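Local coordinates for oligoribonuclease (Colwellia psychrerythraea, PDB 6A4D), which is an exonuclease that hydrolyses very short RNA oligonucleotides, here held with the nitrophenyl nucleotide analogue pNP-TMP, at residues L29-I34 against P47-S52; W13-M18 against L164-E169; H87-S92 against K121-F126. The protein carries 1 engineered substitution. All blocks are in the same frame, centred on the assembly; numbering follows the deposited sequence.

In the fold
The three contacts belong to one RNase H-like exonuclease fold, built on a mixed sheet. Contact 1 joins strands 28-36 and 42-50, the outer hairpin. Contact 2 sets helix 163-180 against strand 11-18, the next strand inward. Contact 3 lies on the other side of the sheet, between helix 85-99 and the junction of helices 112-122 and 124-127. The centres of contacts 1 and 2 are about 9 Å apart. Those of contacts 1 and 3 are about 11 Å apart. Those of contacts 2 and 3 are about 16 Å apart. Along the chain, contact 2 closes a loop that contains contact 1 and then contact 3. The sheet is thus covered on both faces, with bound nucleotide beside contact 2.

Contact 1: residues L29-I34 against P47-S52; sequences LEIAII and PIFAIS
Three backbone hydrogen bonds join 29-34 to 47-52 as antiparallel neighbours. Ile31 and Phe49 form the hydrogen-bonded pair. Ile31 N gives to Phe49 O at 3.1 Å, and Phe49 N gives back to Ile31 O at the same length; both donors lie in the carbonyl plane. Ile51 N reaches Leu29 O at 2.7 Å with a nearly straight N-H (172°). It sits 39° out of the carbonyl plane, so this short bond is not on a lone pair. Two CA-H...O contacts supplement these bonds: Glu30 CA is 3.2 Å from Phe49 O, and Ala50 CA is 3.4 Å from Leu29 O.

Glu30 and Ala50 form the non-hydrogen-bonded pair. Leu29 and Glu30 both bond Glu17 on the next strand, a classic beta bulge. Ala50 O is taken by Ser81 OG. The Glu30 chain is extended, with CG anti to the backbone N (chi1 -158°). CG passes 3.3 Å from Phe49 O, and the carboxylate runs alongside Ile48, whose CG2 is 3.8 Å from OE2. OE2 makes a salt bridge to Arg77 of helix 74-80.

On the other face, Ile31 and Phe49 lie side by side. Ile31 CG2 meets the edge of the Phe49 ring, 4.0 Å from CD2, while CG1 is anti to the backbone N and leads away to Met123. Ile51 rests its CG1 beside Leu29 O.

The main-chain groups named here are met by the neighbouring strands and, for Ala50 O, by Ser81. With Glu30 answered by an arginine, this is consistent with a buried hairpin whose charged group is paired.

Contact 2: residues W13-M18 against L164-E169; sequences WLDLEM and LDAIKE. Engineered in segment 164-169: Ala166 (natural residue Asp). With 9RC (5'-O-[(S)-hydroxy(4-nitrophenoxy)phosphoryl]thymidine), chain D; 9RC (5'-O-[(S)-hydroxy(4-nitrophenoxy)phosphoryl]thymidine), chain C.
Flat groups on strand 13-18 are the Trp13 indole and the carboxylates of Asp15 and Glu17. The indole lies along Ser170, Ile171 and Leu174 of helix 163-180, and its NE1 is bonded to Thr36 OG1. Ile167 approaches it at the root, with CG2 3.6 Å from Trp13 CB. Over one face of the Asp15 carboxylate sits the methyl of Ala166, 3.3 Å from OD2; Ala166 is engineered, the natural residue being Asp. The Glu17 carboxylate is turned to the bound nucleotide of chain D. Its OE1 accepts from the 3'-hydroxyl OAK at 2.9 Å and lies 2.5 Å from the phosphate oxygen OAN. OAK in turn accepts from Met18 N at 3.1 Å. On the helix, Glu169 lines the pocket of the 9RC of chain C, and its OE1 is bonded to Thr158 OG1.

The strand and the helix cross at 137°, and no hydrogen bond joins them. The Asp-x-Glu pair is the first acidic motif expected of DEDD exonucleases of the RNase H-like clan, and natural Asp at 166 fits the last one. Asp115 of helix 112-122 lies against Asp15 and is probably the third acid. In relatives such acids bind the catalytic metals.

Asp15 OD2 and Glu17 OE2 are 2.9 Å apart, two acceptors without a bond. Such crowding would probably raise the proton affinity of one acid. Asp15 CG is anti to the backbone N (chi1 179°), which carries the carboxylate out over the helix. Ile167 packs against the base of Asp15, with CG1 3.5 Å from Asp15 CB.

Contact 3: residues H87-S92 against K121-F126; sequences HATKES and KYMPDF
Tyr122, at the end of helix 112-122, meets helix 85-99 through a water bound to its carbonyl O. This water donates to Tyr122 O at 2.7 Å and to Thr89 OG1, also at 2.7 Å. Thr89 OG1 is bonded as well to Leu85 O, one turn back.

Met123 comes next, the first residue to leave the helix and the N-cap position of the following one. Its chain is extended at chi2 and bends at chi3 (79°). It slides past Thr89 in the opposite direction, with both CG and CE 3.3 Å from Thr89 OG1. Asp125 adds a loose touch, its CB near Thr89 CG2.

Phe126 holds CG anti to the backbone N (chi1 -179°), which sends the ring toward Ser92. Ser92 CB lies over one ring face, 4.1 Å from the centroid, a CH-pi contact offset toward the rim. Phe126 CE1 is 3.6 Å from Ser92 O. Ser92 OG turns back to Ala88 O at 2.9 Å, sharing that acceptor with Ser92 N, so its hydroxyl donates within its own helix. Phe126 also stands edge-to-face with Phe130.

Ile31 and Ile33 lie beneath. Helix 85-99 thus packs on the junction of helices 112-122 and 124-127 over one face of the sheet, as in RNase H-like alpha/beta folds.

Contact 1: residues L29-I34 against P47-S52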
loop_
_atom_site.group_PDB
_atom_site.type_symbol
_atom_site.label_atom_id
_atom_site.label_comp_id
_atom_site.label_asym_id
_atom_site.label_seq_id
_atom_site.Cartn_x
_atom_site.Cartn_y
_atom_site.Cartn_z
ATOM N N LEU A 29 -1.648 8.421 -17.430
ATOM C CA LEU A 29 -2.604 8.780 -18.503
ATOM C C LEU A 29 -3.910 9.417 -18.052
ATOM O O LEU A 29 -4.495 10.215 -18.787
ATOM C CB LEU A 29 -2.891 7.553 -19.368
ATOM C CG LEU A 29 -1.647 7.045 -20.090
ATOM C CD1 LEU A 29 -2.009 5.826 -20.898
ATOM C CD2 LEU A 29 -1.053 8.142 -20.974
ATOM N N GLU A 30 -4.356 9.092 -16.842
ATOM C CA GLU A 30 -5.659 9.555 -16.362
ATOM C C GLU A 30 -5.664 9.602 -14.859
ATOM O O GLU A 30 -5.012 8.776 -14.223
ATOM C CB GLU A 30 -6.762 8.588 -16.803
ATOM C CG GLU A 30 -8.163 9.180 -16.835
ATOM C CD GLU A 30 -9.254 8.121 -17.036
ATOM O OE1 GLU A 30 -9.017 6.908 -16.858
ATOM O OE2 GLU A 30 -10.386 8.511 -17.356
ATOM N N ILE A 31 -6.419 10.550 -14.316
ATOM C CA ILE A 31 -6.686 10.621 -12.901
ATOM C C ILE A 31 -8.181 10.956 -12.640
ATOM O O ILE A 31 -8.789 11.781 -13.313
ATOM C CB ILE A 31 -5.697 11.616 -12.208
ATOM C CG1 ILE A 31 -5.959 11.688 -10.701
ATOM C CG2 ILE A 31 -5.745 13.031 -12.795
ATOM C CD1 ILE A 31 -4.804 12.303 -9.948
ATOM N N ALA A 32 -8.774 10.250 -11.698
ATOM C CA ALA A 32 -10.143 10.547 -11.196
ATOM C C ALA A 32 -10.118 10.510 -9.662
ATOM O O ALA A 32 -9.350 9.725 -9.086
ATOM C CB ALA A 32 -11.145 9.542 -11.748
ATOM N N ILE A 33 -10.892 11.383 -9.021
ATOM C CA ILE A 33 -10.931 11.469 -7.551
ATOM C C ILE A 33 -12.399 11.506 -7.089
ATOM O O ILE A 33 -13.217 12.230 -7.655
ATOM C CB ILE A 33 -10.214 12.732 -6.987
ATOM C CG1 ILE A 33 -8.772 12.873 -7.486
ATOM C CG2 ILE A 33 -10.258 12.789 -5.440
ATOM C CD1 ILE A 33 -8.292 14.314 -7.412
ATOM N N ILE A 34 -12.729 10.745 -6.050
ATOM C CA ILE A 34 -14.031 10.861 -5.374
ATOM C C ILE A 34 -13.775 11.054 -3.891
ATOM O O ILE A 34 -12.901 10.441 -3.303
ATOM C CB ILE A 34 -14.898 9.632 -5.670
ATOM C CG1 ILE A 34 -15.316 9.703 -7.130
ATOM C CG2 ILE A 34 -16.099 9.552 -4.724
ATOM C CD1 ILE A 34 -16.295 8.664 -7.602
ATOM N N PRO A 47 -12.967 16.589 -10.875
ATOM C CA PRO A 47 -12.737 16.700 -12.336
ATOM C C PRO A 47 -11.882 15.533 -12.850
ATOM O O PRO A 47 -10.833 15.243 -12.259
ATOM C CB PRO A 47 -11.994 18.017 -12.455
ATOM C CG PRO A 47 -11.313 18.223 -11.147
ATOM C CD PRO A 47 -12.244 17.636 -10.117
ATOM N N ILE A 48 -12.349 14.854 -13.891
ATOM C CA ILE A 48 -11.615 13.757 -14.516
ATOM C C ILE A 48 -10.608 14.323 -15.550
ATOM O O ILE A 48 -10.989 15.165 -16.346
ATOM C CB ILE A 48 -12.572 12.817 -15.266
ATOM C CG1 ILE A 48 -13.732 12.365 -14.363
ATOM C CG2 ILE A 48 -11.829 11.598 -15.787
ATOM C CD1 ILE A 48 -14.884 11.731 -15.129
ATOM N N PHE A 49 -9.338 13.895 -15.535
ATOM C CA PHE A 49 -8.374 14.336 -16.578
ATOM C C PHE A 49 -7.742 13.204 -17.332
ATOM O O PHE A 49 -7.086 12.346 -16.720
ATOM C CB PHE A 49 -7.230 15.136 -16.001
ATOM C CG PHE A 49 -7.655 16.352 -15.287
ATOM C CD1 PHE A 49 -7.954 17.498 -15.986
ATOM C CD2 PHE A 49 -7.790 16.344 -13.903
ATOM C CE1 PHE A 49 -8.345 18.637 -15.316
ATOM C CE2 PHE A 49 -8.173 17.473 -13.232
ATOM C CZ PHE A 49 -8.454 18.624 -13.936
ATOM N N ALA A 50 -7.896 13.201 -18.654
ATOM C CA ALA A 50 -6.941 12.453 -19.484
ATOM C C ALA A 50 -5.763 13.404 -19.708
ATOM O O ALA A 50 -5.949 14.585 -20.108
ATOM C CB ALA A 50 -7.542 11.973 -20.791
ATOM N N ILE A 51 -4.576 12.893 -19.389
ATOM C CA ILE A 51 -3.339 13.671 -19.458
ATOM C C ILE A 51 -2.788 13.596 -20.872
ATOM O O ILE A 51 -2.603 12.503 -21.434
ATOM C CB ILE A 51 -2.199 13.145 -18.565
ATOM C CG1 ILE A 51 -2.649 12.880 -17.110
ATOM C CG2 ILE A 51 -1.017 14.135 -18.613
ATOM C CD1 ILE A 51 -3.326 14.065 -16.456
ATOM N N SER A 52 -2.472 14.767 -21.410
ATOM C CA SER A 52 -1.872 14.872 -22.730
ATOM C C SER A 52 -0.553 14.128 -22.771
ATOM O O SER A 52 0.287 14.244 -21.873
ATOM C CB SER A 52 -1.635 16.347 -23.106
ATOM O OG SER A 52 -0.921 16.428 -24.319
#

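Contact 2: residues W13-M18 against L164-E169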
loop_
_atom_site.group_PDB
_atom_site.type_symbol
_atom_site.label_atom_id
_atom_site.label_comp_id
_atom_site.label_asym_id
_atom_site.label_seq_id
_atom_site.Cartn_x
_atom_site.Cartn_y
_atom_site.Cartn_z
ATOM N N TRP A 13 -10.666 9.033 -2.365
ATOM C CA TRP A 13 -10.574 7.889 -3.222
ATOM C C TRP A 13 -10.015 8.290 -4.580
ATOM O O TRP A 13 -10.436 9.272 -5.146
ATOM C CB TRP A 13 -11.935 7.284 -3.462
ATOM C CG TRP A 13 -12.517 6.790 -2.219
ATOM C CD1 TRP A 13 -13.082 7.516 -1.229
ATOM C CD2 TRP A 13 -12.577 5.460 -1.827
ATOM N NE1 TRP A 13 -13.506 6.704 -0.231
ATOM C CE2 TRP A 13 -13.230 5.423 -0.578
ATOM C CE3 TRP A 13 -12.193 4.255 -2.429
ATOM C CZ2 TRP A 13 -13.428 4.260 0.120
ATOM C CZ3 TRP A 13 -12.436 3.069 -1.722
ATOM C CH2 TRP A 13 -13.034 3.093 -0.468
ATOM N N LEU A 14 -9.086 7.522 -5.121
ATOM C CA LEU A 14 -8.673 7.789 -6.475
ATOM C C LEU A 14 -8.317 6.594 -7.288
ATOM O O LEU A 14 -8.089 5.482 -6.791
ATOM C CB LEU A 14 -7.564 8.805 -6.478
ATOM C CG LEU A 14 -6.311 8.559 -5.689
ATOM C CD1 LEU A 14 -5.387 7.715 -6.511
ATOM C CD2 LEU A 14 -5.623 9.889 -5.399
ATOM N N ASP A 15 -8.272 6.817 -8.583
ATOM C CA ASP A 15 -7.803 5.787 -9.472
ATOM C C ASP A 15 -7.052 6.462 -10.587
ATOM O O ASP A 15 -7.389 7.572 -10.960
ATOM C CB ASP A 15 -8.968 4.950 -9.987
ATOM C CG ASP A 15 -8.527 3.848 -10.972
ATOM O OD1 ASP A 15 -7.669 3.017 -10.577
ATOM O OD2 ASP A 15 -9.039 3.842 -12.129
ATOM N N LEU A 16 -6.024 5.766 -11.087
ATOM C CA LEU A 16 -5.143 6.252 -12.138
ATOM C C LEU A 16 -5.056 5.218 -13.242
ATOM O O LEU A 16 -5.144 4.021 -12.998
ATOM C CB LEU A 16 -3.717 6.424 -11.607
ATOM C CG LEU A 16 -3.360 7.536 -10.626
ATOM C CD1 LEU A 16 -1.852 7.743 -10.533
ATOM C CD2 LEU A 16 -3.993 8.854 -10.962
ATOM N N GLU A 17 -4.846 5.682 -14.469
ATOM C CA GLU A 17 -4.389 4.805 -15.541
ATOM C C GLU A 17 -2.988 5.278 -15.879
ATOM O O GLU A 17 -2.685 6.481 -15.759
ATOM C CB GLU A 17 -5.330 4.851 -16.739
ATOM C CG GLU A 17 -6.795 4.468 -16.476
ATOM C CD GLU A 17 -6.943 3.226 -15.611
ATOM O OE1 GLU A 17 -6.283 2.210 -15.916
ATOM O OE2 GLU A 17 -7.672 3.276 -14.586
ATOM N N MET A 18 -2.137 4.326 -16.244
ATOM C CA MET A 18 -0.758 4.592 -16.596
ATOM C C MET A 18 -0.407 3.850 -17.918
ATOM O O MET A 18 -1.240 3.163 -18.493
ATOM C CB MET A 18 0.113 4.090 -15.477
ATOM C CG MET A 18 -0.246 4.614 -14.112
ATOM S SD MET A 18 -1.538 3.700 -13.223
ATOM C CE MET A 18 -0.828 3.676 -11.591
ATOM N N LEU A 164 -13.444 6.890 -13.188
ATOM C CA LEU A 164 -14.484 7.175 -12.191
ATOM C C LEU A 164 -15.239 5.934 -11.766
ATOM O O LEU A 164 -15.638 5.822 -10.598
ATOM C CB LEU A 164 -15.526 8.186 -12.656
ATOM C CG LEU A 164 -15.409 9.673 -12.306
ATOM C CD1 LEU A 164 -16.710 10.371 -12.684
ATOM C CD2 LEU A 164 -15.126 9.993 -10.857
ATOM N N ASP A 165 -15.454 5.029 -12.713
ATOM C CA ASP A 165 -16.224 3.827 -12.453
ATOM C C ASP A 165 -15.366 2.756 -11.818
ATOM O O ASP A 165 -15.888 1.924 -11.128
ATOM C CB ASP A 165 -16.908 3.292 -13.725
ATOM C CG ASP A 165 -18.256 3.949 -13.972
ATOM O OD1 ASP A 165 -19.286 3.442 -13.475
ATOM O OD2 ASP A 165 -18.294 4.986 -14.647
ATOM N N ALA A 166 -14.065 2.737 -12.077
ATOM C CA ALA A 166 -13.200 1.913 -11.274
ATOM C C ALA A 166 -13.296 2.322 -9.763
ATOM O O ALA A 166 -13.413 1.456 -8.918
ATOM C CB ALA A 166 -11.785 1.981 -11.791
ATOM N N ILE A 167 -13.295 3.627 -9.458
ATOM C CA ILE A 167 -13.355 4.149 -8.099
ATOM C C ILE A 167 -14.676 3.796 -7.443
ATOM O O ILE A 167 -14.682 3.411 -6.280
ATOM C CB ILE A 167 -13.244 5.696 -8.023
ATOM C CG1 ILE A 167 -11.884 6.189 -8.520
ATOM C CG2 ILE A 167 -13.443 6.197 -6.588
ATOM C CD1 ILE A 167 -11.824 7.688 -8.774
ATOM N N LYS A 168 -15.793 3.962 -8.168
ATOM C CA LYS A 168 -17.119 3.692 -7.608
ATOM C C LYS A 168 -17.232 2.238 -7.323
ATOM O O LYS A 168 -17.825 1.841 -6.301
ATOM C CB LYS A 168 -18.221 4.105 -8.544
ATOM C CG LYS A 168 -18.310 5.614 -8.726
ATOM C CD LYS A 168 -18.869 5.960 -10.104
ATOM C CE LYS A 168 -19.449 7.362 -10.152
ATOM N NZ LYS A 168 -19.811 7.665 -11.554
ATOM N N GLU A 169 -16.636 1.441 -8.197
ATOM C CA GLU A 169 -16.445 0.025 -7.926
ATOM C C GLU A 169 -15.711 -0.396 -6.604
ATOM O O GLU A 169 -16.076 -1.363 -5.977
ATOM C CB GLU A 169 -15.741 -0.628 -9.125
ATOM C CG GLU A 169 -16.664 -1.437 -10.019
ATOM C CD GLU A 169 -15.910 -2.140 -11.130
ATOM O OE1 GLU A 169 -16.281 -1.888 -12.299
ATOM O OE2 GLU A 169 -14.954 -2.924 -10.822
HETATM O OAJ 9RC D . 0.159 -2.432 -17.861
HETATM C CAE 9RC D . -0.699 -3.027 -17.211
HETATM N NAI 9RC D . -0.929 -4.381 -17.479
HETATM C CAL 9RC D . -1.881 -5.100 -16.781
HETATM O OAS 9RC D . -2.065 -6.273 -17.081
HETATM C CAT 9RC D . -2.620 -4.486 -15.781
HETATM C CAU 9RC D . -3.593 -5.211 -15.070
HETATM C CAF 9RC D . -2.362 -3.151 -15.516
HETATM N NAB 9RC D . -1.391 -2.412 -16.233
HETATM C CAA 9RC D . -1.116 -0.957 -15.941
HETATM O OAC 9RC D . -1.651 -0.608 -14.660
HETATM C CAD 9RC D . -1.782 -0.018 -16.923
HETATM C CAH 9RC D . -3.044 0.353 -16.203
HETATM O OAK 9RC D . -3.536 1.629 -16.565
HETATM C CAG 9RC D . -2.587 0.457 -14.814
HETATM C CAR 9RC D . -3.808 0.373 -13.825
HETATM O OAQ 9RC D . -4.499 -0.923 -13.817
HETATM P PAP 9RC D . -6.141 -1.053 -14.051
HETATM O OAO 9RC D . -6.924 -0.463 -12.919
HETATM O OAN 9RC D . -6.349 -0.269 -15.425
HETATM O OAM 9RC D . -6.577 -2.552 -14.427
HETATM C CAV 9RC D . -7.238 -3.477 -13.666
HETATM C CAW 9RC D . -7.014 -4.803 -14.051
HETATM C CAY 9RC D . -7.628 -5.849 -13.378
HETATM C CBA 9RC D . -8.474 -5.569 -12.301
HETATM N NBB 9RC D . -9.048 -6.599 -11.685
HETATM O OBD 9RC D . -8.478 -7.100 -10.405
HETATM O OBC 9RC D . -10.223 -7.244 -12.367
HETATM C CAZ 9RC D . -8.719 -4.240 -11.901
HETATM C CAX 9RC D . -8.104 -3.188 -12.584
HETATM O OAJ 9RC C . 0.199 -3.525 -9.697
HETATM C CAE 9RC C . -0.108 -4.539 -10.328
HETATM N NAI 9RC C . 0.867 -5.482 -10.611
HETATM C CAL 9RC C . 0.539 -6.646 -11.319
HETATM O OAS 9RC C . 1.446 -7.453 -11.549
HETATM C CAT 9RC C . -0.784 -6.870 -11.728
HETATM C CAU 9RC C . -1.157 -8.031 -12.426
HETATM C CAF 9RC C . -1.733 -5.905 -11.441
HETATM N NAB 9RC C . -1.370 -4.738 -10.732
HETATM C CAA 9RC C . -2.341 -3.686 -10.423
HETATM O OAC 9RC C . -3.245 -4.094 -9.430
HETATM C CAD 9RC C . -3.204 -3.416 -11.629
HETATM C CAH 9RC C . -4.286 -2.623 -11.016
HETATM O OAK 9RC C . -3.901 -1.275 -11.085
HETATM C CAG 9RC C . -4.291 -3.116 -9.578
HETATM C CAR 9RC C . -5.566 -3.858 -9.351
HETATM O OAQ 9RC C . -5.444 -4.452 -8.068
HETATM P PAP 9RC C . -6.623 -5.356 -7.535
HETATM O OAO 9RC C . -6.231 -5.625 -6.002
HETATM O OAN 9RC C . -6.494 -6.653 -8.237
HETATM O OAM 9RC C . -7.835 -4.433 -7.887
HETATM C CAV 9RC C . -9.224 -4.402 -7.838
HETATM C CAW 9RC C . -9.909 -3.214 -8.288
HETATM C CAY 9RC C . -11.344 -3.105 -8.207
HETATM C CBA 9RC C . -12.123 -4.191 -7.700
HETATM N NBB 9RC C . -13.501 -4.240 -7.554
HETATM O OBD 9RC C . -14.382 -5.544 -7.980
HETATM O OBC 9RC C . -14.130 -3.206 -6.898
HETATM C CAZ 9RC C . -11.408 -5.321 -7.289
HETATM C CAX 9RC C . -10.001 -5.459 -7.334
#

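Contact 3: residues H87-S92 against K121-F126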
loop_
_atom_site.group_PDB
_atom_site.type_symbol
_atom_site.label_atom_id
_atom_site.label_comp_id
_atom_site.label_asym_id
_atom_site.label_seq_id
_atom_site.Cartn_x
_atom_site.Cartn_y
_atom_site.Cartn_z
ATOM N N HIS A 87 -1.085 20.812 -14.625
ATOM C CA HIS A 87 -2.404 21.375 -14.521
ATOM C C HIS A 87 -3.294 20.474 -13.670
ATOM O O HIS A 87 -3.948 20.941 -12.752
ATOM C CB HIS A 87 -3.041 21.616 -15.907
ATOM C CG HIS A 87 -4.410 22.220 -15.831
ATOM N ND1 HIS A 87 -4.634 23.501 -15.366
ATOM C CD2 HIS A 87 -5.631 21.710 -16.121
ATOM C CE1 HIS A 87 -5.930 23.756 -15.378
ATOM N NE2 HIS A 87 -6.555 22.697 -15.848
ATOM N N ALA A 88 -3.317 19.190 -14.012
ATOM C CA ALA A 88 -4.126 18.175 -13.306
ATOM C C ALA A 88 -3.799 18.166 -11.830
ATOM O O ALA A 88 -4.678 18.173 -10.973
ATOM C CB ALA A 88 -3.894 16.798 -13.904
ATOM N N THR A 89 -2.521 18.212 -11.538
ATOM C CA THR A 89 -2.019 18.242 -10.156
ATOM C C THR A 89 -2.528 19.430 -9.383
ATOM O O THR A 89 -2.942 19.298 -8.235
ATOM C CB THR A 89 -0.511 18.246 -10.195
ATOM O OG1 THR A 89 -0.107 17.043 -10.860
ATOM C CG2 THR A 89 0.101 18.314 -8.815
ATOM N N LYS A 90 -2.532 20.589 -10.036
ATOM C CA LYS A 90 -2.994 21.823 -9.438
ATOM C C LYS A 90 -4.500 21.786 -9.173
ATOM O O LYS A 90 -4.952 22.049 -8.035
ATOM C CB LYS A 90 -2.591 22.990 -10.322
ATOM C CG LYS A 90 -2.793 24.382 -9.723
ATOM C CD LYS A 90 -2.873 25.409 -10.840
ATOM C CE LYS A 90 -3.338 26.773 -10.404
ATOM N NZ LYS A 90 -3.448 27.624 -11.629
ATOM N N GLU A 91 -5.269 21.450 -10.203
ATOM C CA GLU A 91 -6.715 21.232 -10.046
ATOM C C GLU A 91 -7.050 20.217 -8.964
ATOM O O GLU A 91 -7.843 20.515 -8.061
ATOM C CB GLU A 91 -7.355 20.787 -11.354
ATOM C CG GLU A 91 -7.264 21.788 -12.521
ATOM C CD GLU A 91 -7.695 23.207 -12.152
ATOM O OE1 GLU A 91 -8.917 23.509 -12.128
ATOM O OE2 GLU A 91 -6.793 24.028 -11.878
ATOM N N SER A 92 -6.418 19.033 -9.038
ATOM C CA SER A 92 -6.664 17.929 -8.057
ATOM C C SER A 92 -6.375 18.326 -6.615
ATOM O O SER A 92 -7.187 18.037 -5.721
ATOM C CB SER A 92 -5.880 16.708 -8.450
ATOM O OG SER A 92 -6.390 16.227 -9.685
ATOM N N LYS A 121 6.136 9.927 -7.431
ATOM C CA LYS A 121 7.090 10.437 -8.481
ATOM C C LYS A 121 6.655 11.699 -9.223
ATOM O O LYS A 121 7.403 12.658 -9.298
ATOM C CB LYS A 121 7.376 9.361 -9.507
ATOM C CG LYS A 121 8.514 9.701 -10.435
ATOM C CD LYS A 121 8.976 8.489 -11.210
ATOM C CE LYS A 121 9.885 8.928 -12.349
ATOM N NZ LYS A 121 10.539 7.782 -13.045
ATOM N N TYR A 122 5.455 11.689 -9.782
ATOM C CA TYR A 122 5.026 12.664 -10.755
ATOM C C TYR A 122 4.126 13.782 -10.265
ATOM O O TYR A 122 3.932 14.761 -10.996
ATOM C CB TYR A 122 4.278 11.951 -11.869
ATOM C CG TYR A 122 5.119 10.963 -12.660
ATOM C CD1 TYR A 122 6.136 11.421 -13.507
ATOM C CD2 TYR A 122 4.910 9.583 -12.557
ATOM C CE1 TYR A 122 6.902 10.547 -14.256
ATOM C CE2 TYR A 122 5.690 8.701 -13.289
ATOM C CZ TYR A 122 6.675 9.193 -14.152
ATOM O OH TYR A 122 7.444 8.343 -14.901
ATOM N N MET A 123 3.524 13.621 -9.084
ATOM C CA MET A 123 2.610 14.627 -8.496
ATOM C C MET A 123 2.880 14.772 -6.994
ATOM O O MET A 123 1.961 14.690 -6.179
ATOM C CB MET A 123 1.167 14.209 -8.690
ATOM C CG MET A 123 0.738 13.896 -10.131
ATOM S SD MET A 123 -0.913 13.106 -10.253
ATOM C CE MET A 123 -2.031 14.509 -10.053
ATOM N N PRO A 124 4.152 14.964 -6.610
ATOM C CA PRO A 124 4.414 14.978 -5.154
ATOM C C PRO A 124 3.580 16.044 -4.313
ATOM O O PRO A 124 3.206 15.767 -3.120
ATOM C CB PRO A 124 5.948 15.180 -5.078
ATOM C CG PRO A 124 6.313 15.798 -6.385
ATOM C CD PRO A 124 5.369 15.246 -7.396
ATOM N N ASP A 125 3.225 17.181 -4.940
ATOM C CA ASP A 125 2.406 18.220 -4.250
ATOM C C ASP A 125 1.039 17.697 -3.904
ATOM O O ASP A 125 0.506 17.970 -2.833
ATOM C CB ASP A 125 2.212 19.483 -5.095
ATOM C CG ASP A 125 3.538 20.238 -5.376
ATOM O OD1 ASP A 125 4.575 19.992 -4.697
ATOM O OD2 ASP A 125 3.538 21.076 -6.299
ATOM N N PHE A 126 0.460 16.944 -4.826
ATOM C CA PHE A 126 -0.813 16.282 -4.530
ATOM C C PHE A 126 -0.620 15.205 -3.447
ATOM O O PHE A 126 -1.413 15.145 -2.500
ATOM C CB PHE A 126 -1.399 15.797 -5.812
ATOM C CG PHE A 126 -2.696 15.116 -5.677
ATOM C CD1 PHE A 126 -3.804 15.791 -5.179
ATOM C CD2 PHE A 126 -2.829 13.802 -6.062
ATOM C CE1 PHE A 126 -5.039 15.169 -5.069
ATOM C CE2 PHE A 126 -4.066 13.170 -5.967
ATOM C CZ PHE A 126 -5.172 13.853 -5.471
HETATM O O HOH W 1 2.590 17.054 -11.349
#